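Local coordinates for folylpolyglutamate synthase protein FOLC (Mycobacterium tuberculosis, PDB 2VOS) that probably adds L-glutamate to dihydropteroate and then to tetrahydrofolate at the expense of ATP, building dihydrofolate and folylpolyglutamates, at residues T48-L53 with L155-F160. Sequence-based numbering, arbitrary orientation.
Sequences TRISAL and LTAMAF
Ile50 and Leu53, three residues apart on the same side of helix 48-56, converge on the methyl group of Ala157 in helix 151-165. Just before them, Arg49 forms a salt bridge through NH2 with Glu153, an earlier residue of helix 151-165. Ile50 has CG1 anti to the backbone N (chi1 -175°), which sends the longer branch out across the gap, and CD1 ends 4.1 Å from Ala157 CB. Within the two segments the backbones come nearest at this pair, 7.4 Å between Ile50 CA and Ala157 CA. One turn on, Leu53 extends in the same way and touches with one branch of its fork: CD2 meets Ala157 CB at 3.4 Å, tighter than usual for two carbons. The Ala157 methyl thus faces both branch ends, which reach it from the same side in a small, buried, apolar contact without a hydrogen bond. Met54 extends the apolar seam against Ala157 and Phe160. Segment 155-160 belongs to the Mur ligase middle domain, and the contact lies away from the nucleotide and metal sites. Leu53 also packs on Leu130 of helix 117-140, while Met158 (selenomethionine) and Ala159 rest on Ile108, so helix 151-165 lies between helix 48-56 and strand 108-110, next to edge strand 113-114 of the eight-stranded sheet.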
loop_
_atom_site.group_PDB
_atom_site.type_symbol
_atom_site.label_atom_id
_atom_site.label_comp_id
_atom_site.label_asym_id
_atom_site.label_seq_id
_atom_site.Cartn_x
_atom_site.Cartn_y
_atom_site.Cartn_z
ATOM N N THR A 48 -22.332 3.717 -10.193
ATOM C CA THR A 48 -23.395 3.148 -11.005
ATOM C C THR A 48 -22.951 1.899 -11.756
ATOM O O THR A 48 -23.640 0.872 -11.744
ATOM C CB THR A 48 -23.971 4.212 -11.980
ATOM O OG1 THR A 48 -24.804 5.109 -11.224
ATOM C CG2 THR A 48 -24.826 3.551 -13.020
ATOM N N ARG A 49 -21.800 1.982 -12.412
ATOM C CA ARG A 49 -21.322 0.864 -13.210
ATOM C C ARG A 49 -20.946 -0.327 -12.347
ATOM O O ARG A 49 -21.366 -1.463 -12.625
ATOM C CB ARG A 49 -20.123 1.293 -14.063
ATOM C CG ARG A 49 -20.480 2.131 -15.291
ATOM C CD ARG A 49 -19.208 2.467 -16.135
ATOM N NE ARG A 49 -18.028 2.874 -15.353
ATOM C CZ ARG A 49 -17.653 4.135 -15.114
ATOM N NH1 ARG A 49 -18.360 5.176 -15.577
ATOM N NH2 ARG A 49 -16.568 4.369 -14.391
ATOM N N ILE A 50 -20.110 -0.116 -11.325
ATOM C CA ILE A 50 -19.634 -1.249 -10.522
ATOM C C ILE A 50 -20.837 -1.820 -9.739
ATOM O O ILE A 50 -20.967 -3.030 -9.591
ATOM C CB ILE A 50 -18.492 -0.817 -9.571
ATOM C CG1 ILE A 50 -17.904 -2.028 -8.827
ATOM C CG2 ILE A 50 -18.980 0.188 -8.530
ATOM C CD1 ILE A 50 -17.203 -2.978 -9.731
ATOM N N SER A 51 -21.749 -0.963 -9.243
ATOM C CA SER A 51 -22.979 -1.498 -8.633
ATOM C C SER A 51 -23.813 -2.358 -9.582
ATOM O O SER A 51 -24.291 -3.417 -9.194
ATOM C CB SER A 51 -23.868 -0.403 -8.079
ATOM O OG SER A 51 -23.195 0.258 -7.029
ATOM N N ALA A 52 -24.024 -1.876 -10.807
ATOM C CA ALA A 52 -24.750 -2.649 -11.784
ATOM C C ALA A 52 -24.072 -3.993 -12.045
ATOM O O ALA A 52 -24.744 -5.019 -12.161
ATOM C CB ALA A 52 -24.917 -1.851 -13.096
ATOM N N LEU A 53 -22.750 -3.970 -12.233
ATOM C CA LEU A 53 -22.012 -5.222 -12.497
ATOM C C LEU A 53 -22.172 -6.217 -11.331
ATOM O O LEU A 53 -22.429 -7.428 -11.560
ATOM C CB LEU A 53 -20.553 -4.931 -12.739
ATOM C CG LEU A 53 -19.701 -6.202 -13.026
ATOM C CD1 LEU A 53 -20.264 -7.066 -14.203
ATOM C CD2 LEU A 53 -18.225 -5.850 -13.242
ATOM N N LEU A 155 -10.901 -4.889 -12.173
ATOM C CA LEU A 155 -10.070 -5.595 -11.208
ATOM C C LEU A 155 -10.814 -5.808 -9.901
ATOM O O LEU A 155 -10.726 -6.861 -9.270
ATOM C CB LEU A 155 -8.792 -4.817 -10.925
ATOM C CG LEU A 155 -7.782 -4.756 -12.050
ATOM C CD1 LEU A 155 -6.673 -3.660 -11.748
ATOM C CD2 LEU A 155 -7.197 -6.147 -12.322
ATOM N N THR A 156 -11.583 -4.807 -9.495
ATOM C CA THR A 156 -12.257 -4.873 -8.210
ATOM C C THR A 156 -13.354 -5.926 -8.311
ATOM O O THR A 156 -13.519 -6.729 -7.406
ATOM C CB THR A 156 -12.821 -3.516 -7.843
ATOM O OG1 THR A 156 -11.706 -2.641 -7.564
ATOM C CG2 THR A 156 -13.755 -3.604 -6.576
ATOM N N ALA A 157 -14.061 -5.964 -9.441
ATOM C CA ALA A 157 -15.073 -6.971 -9.616
ATOM C C ALA A 157 -14.459 -8.368 -9.657
ATOM O O ALA A 157 -14.998 -9.323 -9.096
ATOM C CB ALA A 157 -15.886 -6.703 -10.906
HETATM N N MSE A 158 -13.337 -8.485 -10.345
HETATM C CA MSE A 158 -12.607 -9.748 -10.320
HETATM C C MSE A 158 -12.264 -10.207 -8.910
HETATM O O MSE A 158 -12.424 -11.397 -8.578
HETATM C CB MSE A 158 -11.323 -9.642 -11.179
HETATM C CG MSE A 158 -11.607 -9.581 -12.678
HETATM SE SE MSE A 158 -9.931 -9.102 -13.610
HETATM C CE MSE A 158 -8.793 -10.568 -13.077
ATOM N N ALA A 159 -11.753 -9.302 -8.063
ATOM C CA ALA A 159 -11.370 -9.713 -6.706
ATOM C C ALA A 159 -12.647 -10.252 -5.988
ATOM O O ALA A 159 -12.635 -11.348 -5.318
ATOM C CB ALA A 159 -10.765 -8.520 -5.943
ATOM N N PHE A 160 -13.732 -9.485 -6.074
ATOM C CA PHE A 160 -14.955 -9.849 -5.360
ATOM C C PHE A 160 -15.519 -11.179 -5.850
ATOM O O PHE A 160 -16.027 -11.953 -5.029
ATOM C CB PHE A 160 -16.059 -8.759 -5.472
ATOM C CG PHE A 160 -15.733 -7.468 -4.750
ATOM C CD1 PHE A 160 -15.000 -7.490 -3.559
ATOM C CD2 PHE A 160 -16.169 -6.242 -5.237
ATOM C CE1 PHE A 160 -14.669 -6.327 -2.875
ATOM C CE2 PHE A 160 -15.882 -5.031 -4.502
ATOM C CZ PHE A 160 -15.121 -5.091 -3.333
#